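Local coordinates for protein cellulase (Xanthomonas axonopodis pv. citri, PDB 5HOS) that probably hydrolyses internal beta-1,4-glucosidic bonds of cellulose, as an endo-beta-1,4-glucanase of glycoside hydrolase family 5, at residues K147-Y161 / T182-T196. Sequence-based numbering, arbitrary orientation.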
loop_
_atom_site.group_PDB
_atom_site.type_symbol
_atom_site.label_atom_id
_atom_site.label_comp_id
_atom_site.label_asym_id
_atom_site.label_seq_id
_atom_site.Cartn_x
_atom_site.Cartn_y
_atom_site.Cartn_z
ATOM N N LYS A 147 11.932 -13.774 -5.306
ATOM C CA LYS A 147 13.039 -13.819 -4.329
ATOM C C LYS A 147 14.151 -12.847 -4.660
ATOM O O LYS A 147 14.846 -12.997 -5.663
ATOM C CB LYS A 147 13.620 -15.232 -4.216
ATOM C CG LYS A 147 14.733 -15.353 -3.167
ATOM C CD LYS A 147 15.185 -16.794 -2.987
ATOM C CE LYS A 147 16.475 -16.869 -2.189
ATOM N NZ LYS A 147 16.801 -18.283 -1.840
ATOM N N SER A 148 14.286 -11.846 -3.804
ATOM C CA SER A 148 15.373 -10.881 -3.840
ATOM C C SER A 148 15.440 -10.050 -5.129
ATOM O O SER A 148 16.481 -9.505 -5.467
ATOM C CB SER A 148 16.712 -11.577 -3.557
ATOM O OG SER A 148 16.657 -12.259 -2.329
ATOM N N ASP A 149 14.315 -9.932 -5.820
ATOM C CA ASP A 149 14.211 -9.082 -6.977
ATOM C C ASP A 149 14.008 -7.675 -6.431
ATOM O O ASP A 149 12.967 -7.368 -5.867
ATOM C CB ASP A 149 13.031 -9.530 -7.837
ATOM C CG ASP A 149 12.868 -8.702 -9.103
ATOM O OD1 ASP A 149 13.280 -7.532 -9.126
ATOM O OD2 ASP A 149 12.306 -9.231 -10.088
ATOM N N ASN A 150 15.007 -6.818 -6.610
ATOM C CA ASN A 150 14.988 -5.488 -6.000
ATOM C C ASN A 150 13.879 -4.563 -6.519
ATOM O O ASN A 150 13.565 -3.577 -5.870
ATOM C CB ASN A 150 16.354 -4.818 -6.128
ATOM C CG ASN A 150 16.542 -3.682 -5.134
ATOM O OD1 ASN A 150 16.400 -3.870 -3.916
ATOM N ND2 ASN A 150 16.851 -2.492 -5.645
ATOM N N ALA A 151 13.266 -4.888 -7.655
ATOM C CA ALA A 151 12.102 -4.117 -8.116
ATOM C C ALA A 151 10.823 -4.403 -7.342
ATOM O O ALA A 151 9.879 -3.629 -7.457
ATOM C CB ALA A 151 11.846 -4.359 -9.588
ATOM N N VAL A 152 10.773 -5.512 -6.596
ATOM C CA VAL A 152 9.530 -5.992 -5.998
ATOM C C VAL A 152 9.547 -5.785 -4.494
ATOM O O VAL A 152 10.469 -6.233 -3.803
ATOM C CB VAL A 152 9.288 -7.477 -6.324
ATOM C CG1 VAL A 152 7.920 -7.930 -5.837
ATOM C CG2 VAL A 152 9.396 -7.700 -7.829
ATOM N N ILE A 153 8.513 -5.102 -4.008
ATOM C CA ILE A 153 8.329 -4.802 -2.596
ATOM C C ILE A 153 7.109 -5.587 -2.108
ATOM O O ILE A 153 6.092 -5.685 -2.806
ATOM C CB ILE A 153 8.140 -3.284 -2.383
ATOM C CG1 ILE A 153 9.379 -2.510 -2.861
ATOM C CG2 ILE A 153 7.831 -2.955 -0.923
ATOM C CD1 ILE A 153 9.120 -1.037 -3.116
ATOM N N PHE A 154 7.219 -6.150 -0.912
ATOM C CA PHE A 154 6.182 -7.008 -0.356
ATOM C C PHE A 154 5.253 -6.235 0.579
ATOM O O PHE A 154 5.626 -5.904 1.693
ATOM C CB PHE A 154 6.830 -8.196 0.372
ATOM C CG PHE A 154 7.659 -9.112 -0.515
ATOM C CD1 PHE A 154 7.468 -9.187 -1.889
ATOM C CD2 PHE A 154 8.615 -9.943 0.060
ATOM C CE1 PHE A 154 8.208 -10.060 -2.670
ATOM C CE2 PHE A 154 9.367 -10.809 -0.715
ATOM C CZ PHE A 154 9.172 -10.864 -2.081
ATOM N N GLY A 155 4.045 -5.938 0.103
ATOM C CA GLY A 155 2.999 -5.297 0.916
ATOM C C GLY A 155 2.172 -6.359 1.615
ATOM O O GLY A 155 1.196 -6.855 1.056
ATOM N N LEU A 156 2.553 -6.700 2.845
ATOM C CA LEU A 156 1.981 -7.858 3.563
ATOM C C LEU A 156 0.455 -7.953 3.527
ATOM O O LEU A 156 -0.093 -9.017 3.251
ATOM C CB LEU A 156 2.427 -7.874 5.020
ATOM C CG LEU A 156 3.908 -8.094 5.330
ATOM C CD1 LEU A 156 4.060 -8.119 6.844
ATOM C CD2 LEU A 156 4.419 -9.378 4.702
ATOM N N MET A 157 -0.221 -6.853 3.820
ATOM C CA MET A 157 -1.685 -6.877 3.896
ATOM C C MET A 157 -2.268 -5.485 3.874
ATOM O O MET A 157 -1.848 -4.642 4.641
ATOM C CB MET A 157 -2.132 -7.553 5.204
ATOM C CG MET A 157 -3.650 -7.702 5.370
ATOM S SD MET A 157 -4.410 -8.603 4.010
ATOM C CE MET A 157 -3.507 -10.145 4.042
ATOM N N ASN A 158 -3.295 -5.267 3.062
ATOM C CA ASN A 158 -3.991 -3.995 3.106
ATOM C C ASN A 158 -4.949 -3.914 4.298
ATOM O O ASN A 158 -5.834 -4.755 4.422
ATOM C CB ASN A 158 -4.818 -3.779 1.850
ATOM C CG ASN A 158 -5.376 -2.385 1.773
ATOM O OD1 ASN A 158 -4.624 -1.424 1.721
ATOM N ND2 ASN A 158 -6.704 -2.262 1.757
ATOM N N GLU A 159 -4.774 -2.893 5.130
ATOM C CA GLU A 159 -5.742 -2.493 6.162
ATOM C C GLU A 159 -6.399 -3.626 6.972
ATOM O O GLU A 159 -7.620 -3.803 6.912
ATOM C CB GLU A 159 -6.818 -1.590 5.531
ATOM C CG GLU A 159 -6.233 -0.308 4.938
ATOM C CD GLU A 159 -7.264 0.745 4.556
ATOM O OE1 GLU A 159 -8.472 0.513 4.735
ATOM O OE2 GLU A 159 -6.851 1.828 4.068
ATOM N N PRO A 160 -5.599 -4.384 7.748
ATOM C CA PRO A 160 -6.214 -5.230 8.786
ATOM C C PRO A 160 -7.119 -4.375 9.668
ATOM O O PRO A 160 -6.734 -3.251 9.993
ATOM C CB PRO A 160 -5.015 -5.736 9.602
ATOM C CG PRO A 160 -3.803 -5.456 8.784
ATOM C CD PRO A 160 -4.134 -4.288 7.903
ATOM N N TYR A 161 -8.317 -4.845 10.017
ATOM C CA TYR A 161 -9.218 -3.997 10.838
ATOM C C TYR A 161 -10.094 -4.627 11.913
ATOM O O TYR A 161 -10.444 -3.932 12.869
ATOM C CB TYR A 161 -10.094 -3.113 9.958
ATOM C CG TYR A 161 -11.239 -3.818 9.279
ATOM C CD1 TYR A 161 -11.071 -4.409 8.031
ATOM C CD2 TYR A 161 -12.501 -3.867 9.867
ATOM C CE1 TYR A 161 -12.133 -5.042 7.399
ATOM C CE2 TYR A 161 -13.564 -4.501 9.248
ATOM C CZ TYR A 161 -13.371 -5.075 8.009
ATOM O OH TYR A 161 -14.404 -5.709 7.387
ATOM N N THR A 182 12.934 -17.881 3.495
ATOM C CA THR A 182 13.154 -18.208 2.072
ATOM C C THR A 182 14.477 -17.681 1.517
ATOM O O THR A 182 14.906 -18.117 0.455
ATOM C CB THR A 182 12.067 -17.661 1.127
ATOM O OG1 THR A 182 12.175 -16.232 1.035
ATOM C CG2 THR A 182 10.670 -18.071 1.569
ATOM N N GLY A 183 15.090 -16.725 2.209
ATOM C CA GLY A 183 16.305 -16.052 1.743
ATOM C C GLY A 183 16.034 -14.752 1.005
ATOM O O GLY A 183 16.952 -14.019 0.682
ATOM N N ALA A 184 14.763 -14.444 0.759
ATOM C CA ALA A 184 14.386 -13.229 0.061
ATOM C C ALA A 184 14.788 -11.987 0.847
ATOM O O ALA A 184 14.490 -11.875 2.042
ATOM C CB ALA A 184 12.889 -13.221 -0.181
ATOM N N THR A 185 15.468 -11.069 0.165
ATOM C CA THR A 185 15.973 -9.840 0.759
ATOM C C THR A 185 15.142 -8.602 0.453
ATOM O O THR A 185 15.560 -7.488 0.762
ATOM C CB THR A 185 17.400 -9.568 0.261
ATOM O OG1 THR A 185 17.380 -9.494 -1.171
ATOM C CG2 THR A 185 18.326 -10.675 0.703
ATOM N N ASN A 186 13.958 -8.796 -0.117
ATOM C CA ASN A 186 13.102 -7.694 -0.510
ATOM C C ASN A 186 12.671 -6.818 0.653
ATOM O O ASN A 186 12.566 -7.269 1.798
ATOM C CB ASN A 186 11.826 -8.209 -1.171
ATOM C CG ASN A 186 12.096 -9.237 -2.254
ATOM O OD1 ASN A 186 12.606 -10.322 -1.968
ATOM N ND2 ASN A 186 11.735 -8.927 -3.466
ATOM N N LEU A 187 12.387 -5.568 0.332
ATOM C CA LEU A 187 11.760 -4.675 1.273
ATOM C C LEU A 187 10.354 -5.178 1.583
ATOM O O LEU A 187 9.612 -5.565 0.665
ATOM C CB LEU A 187 11.678 -3.282 0.691
ATOM C CG LEU A 187 10.873 -2.263 1.481
ATOM C CD1 LEU A 187 11.578 -1.910 2.787
ATOM C CD2 LEU A 187 10.610 -1.057 0.607
ATOM N N ILE A 188 10.007 -5.152 2.869
ATOM C CA ILE A 188 8.680 -5.524 3.331
ATOM C C ILE A 188 7.988 -4.302 3.932
ATOM O O ILE A 188 8.565 -3.604 4.735
ATOM C CB ILE A 188 8.724 -6.657 4.389
ATOM C CG1 ILE A 188 9.358 -7.919 3.804
ATOM C CG2 ILE A 188 7.311 -6.964 4.891
ATOM C CD1 ILE A 188 9.747 -8.952 4.839
ATOM N N LEU A 189 6.730 -4.068 3.547
ATOM C CA LEU A 189 5.897 -3.044 4.154
ATOM C C LEU A 189 4.911 -3.715 5.115
ATOM O O LEU A 189 4.126 -4.592 4.711
ATOM C CB LEU A 189 5.162 -2.237 3.084
ATOM C CG LEU A 189 6.023 -1.538 2.025
ATOM C CD1 LEU A 189 5.137 -0.743 1.085
ATOM C CD2 LEU A 189 7.089 -0.646 2.630
ATOM N N VAL A 190 4.971 -3.294 6.381
ATOM C CA VAL A 190 4.256 -3.939 7.497
ATOM C C VAL A 190 3.208 -2.965 8.031
ATOM O O VAL A 190 3.559 -1.913 8.572
ATOM C CB VAL A 190 5.219 -4.284 8.655
ATOM C CG1 VAL A 190 4.505 -5.112 9.718
ATOM C CG2 VAL A 190 6.436 -5.033 8.136
ATOM N N PRO A 191 1.917 -3.280 7.867
ATOM C CA PRO A 191 0.883 -2.396 8.386
ATOM C C PRO A 191 0.567 -2.710 9.850
ATOM O O PRO A 191 0.878 -3.796 10.327
ATOM C CB PRO A 191 -0.315 -2.758 7.526
ATOM C CG PRO A 191 -0.150 -4.234 7.323
ATOM C CD PRO A 191 1.336 -4.514 7.311
ATOM N N GLY A 192 -0.055 -1.760 10.544
ATOM C CA GLY A 192 -0.733 -2.043 11.805
ATOM C C GLY A 192 -2.155 -2.494 11.513
ATOM O O GLY A 192 -2.509 -2.702 10.351
ATOM N N ALA A 193 -2.957 -2.681 12.559
ATOM C CA ALA A 193 -4.393 -2.932 12.386
ATOM C C ALA A 193 -5.200 -1.620 12.463
ATOM O O ALA A 193 -4.641 -0.540 12.229
ATOM C CB ALA A 193 -4.870 -3.978 13.378
ATOM N N LEU A 194 -6.504 -1.689 12.723
ATOM C CA LEU A 194 -7.372 -0.494 12.710
ATOM C C LEU A 194 -7.172 0.341 11.450
ATOM O O LEU A 194 -6.969 1.560 11.521
ATOM C CB LEU A 194 -7.171 0.370 13.978
ATOM C CG LEU A 194 -7.946 -0.009 15.236
ATOM C CD1 LEU A 194 -7.610 0.992 16.341
ATOM C CD2 LEU A 194 -9.452 -0.054 14.993
ATOM N N TRP A 195 -7.199 -0.344 10.299
ATOM C CA TRP A 195 -7.027 0.257 8.963
ATOM C C TRP A 195 -5.710 1.002 8.782
ATOM O O TRP A 195 -5.574 1.824 7.882
ATOM C CB TRP A 195 -8.200 1.169 8.586
ATOM C CG TRP A 195 -9.550 0.502 8.578
ATOM C CD1 TRP A 195 -10.128 -0.168 7.547
ATOM C CD2 TRP A 195 -10.502 0.496 9.648
ATOM N NE1 TRP A 195 -11.383 -0.618 7.910
ATOM C CE2 TRP A 195 -11.637 -0.215 9.193
ATOM C CE3 TRP A 195 -10.507 1.020 10.949
ATOM C CZ2 TRP A 195 -12.754 -0.427 9.995
ATOM C CZ3 TRP A 195 -11.620 0.810 11.746
ATOM C CH2 TRP A 195 -12.736 0.096 11.260
ATOM N N THR A 196 -4.739 0.662 9.630
ATOM C CA THR A 196 -3.394 1.218 9.638
ATOM C C THR A 196 -3.316 2.748 9.398
ATOM O O THR A 196 -2.417 3.248 8.722
ATOM C CB THR A 196 -2.443 0.348 8.755
ATOM O OG1 THR A 196 -1.080 0.536 9.170
ATOM C CG2 THR A 196 -2.593 0.578 7.240
HETATM O O HOH W 1 12.487 -4.815 -2.507
HETATM O O HOH W 2 1.277 -4.118 3.875
HETATM O O HOH W 3 -8.032 -3.660 14.193
#
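Asn186 lays its side chain over one face of the Phe154 ring: its CB stands 3.9 Å from the ring centroid, and the amide plane is tilted only 22° from the ring, so the two flat groups stack. That pose also lets the amide reach backbone atoms at either end of the Asp149-Val152 turn. OD1 accepts from Ser148 N, just before the turn, and ND2 gives a nearly straight bond (174°) to Val152 O, at its end, which lies in the amide plane; gripped at both ends, the amide is held against rotation. Ala184 CB meets the same ring at its edge. Farther out, the extended Lys147 chain runs past Ala184 and Gly183 and hydrogen-bonds through NZ to Thr182 O at 3.0 Å, while Ser148 OG accepts from Thr185 N.

The strands run parallel, with Phe154 opposite Ile188 and Gly155 opposite Leu189. Phe154 N binds Leu187 O, Phe154 O receives Leu189 N, and Leu189 O receives Leu156 N, with the strand axes 4.7 Å apart at closest. Ile153 CG2 sits in the notch formed by Leu187 CD2 and Leu189 CG, 3.7 Å from each. Leu156 CG presses on Ile188 CG2 at 3.6 Å, its CD1 reaching on to Val190 CG2.

Past Leu156, Pro191 CG packs against both Met157 O and Pro160 CD, and Pro160 O accepts from Trp195 N. Tyr161 CB sits over the indole, 3.5 Å from the centroid of the five-membered ring; with chi1 at 76°, the phenol runs on nearly parallel to the indole but slid aside. Glu159 OE1 approaches the indole edge at CD1, its carboxylate perpendicular to the ring, while OE2 hydrogen-bonds His229. With helix 165-181 joining the strands, this is a beta-alpha-beta crossover, bringing strands 152-155 and 188-191 together as neighbours in the eight-stranded parallel (beta/alpha)8 barrel of family 5 glycoside hydrolases.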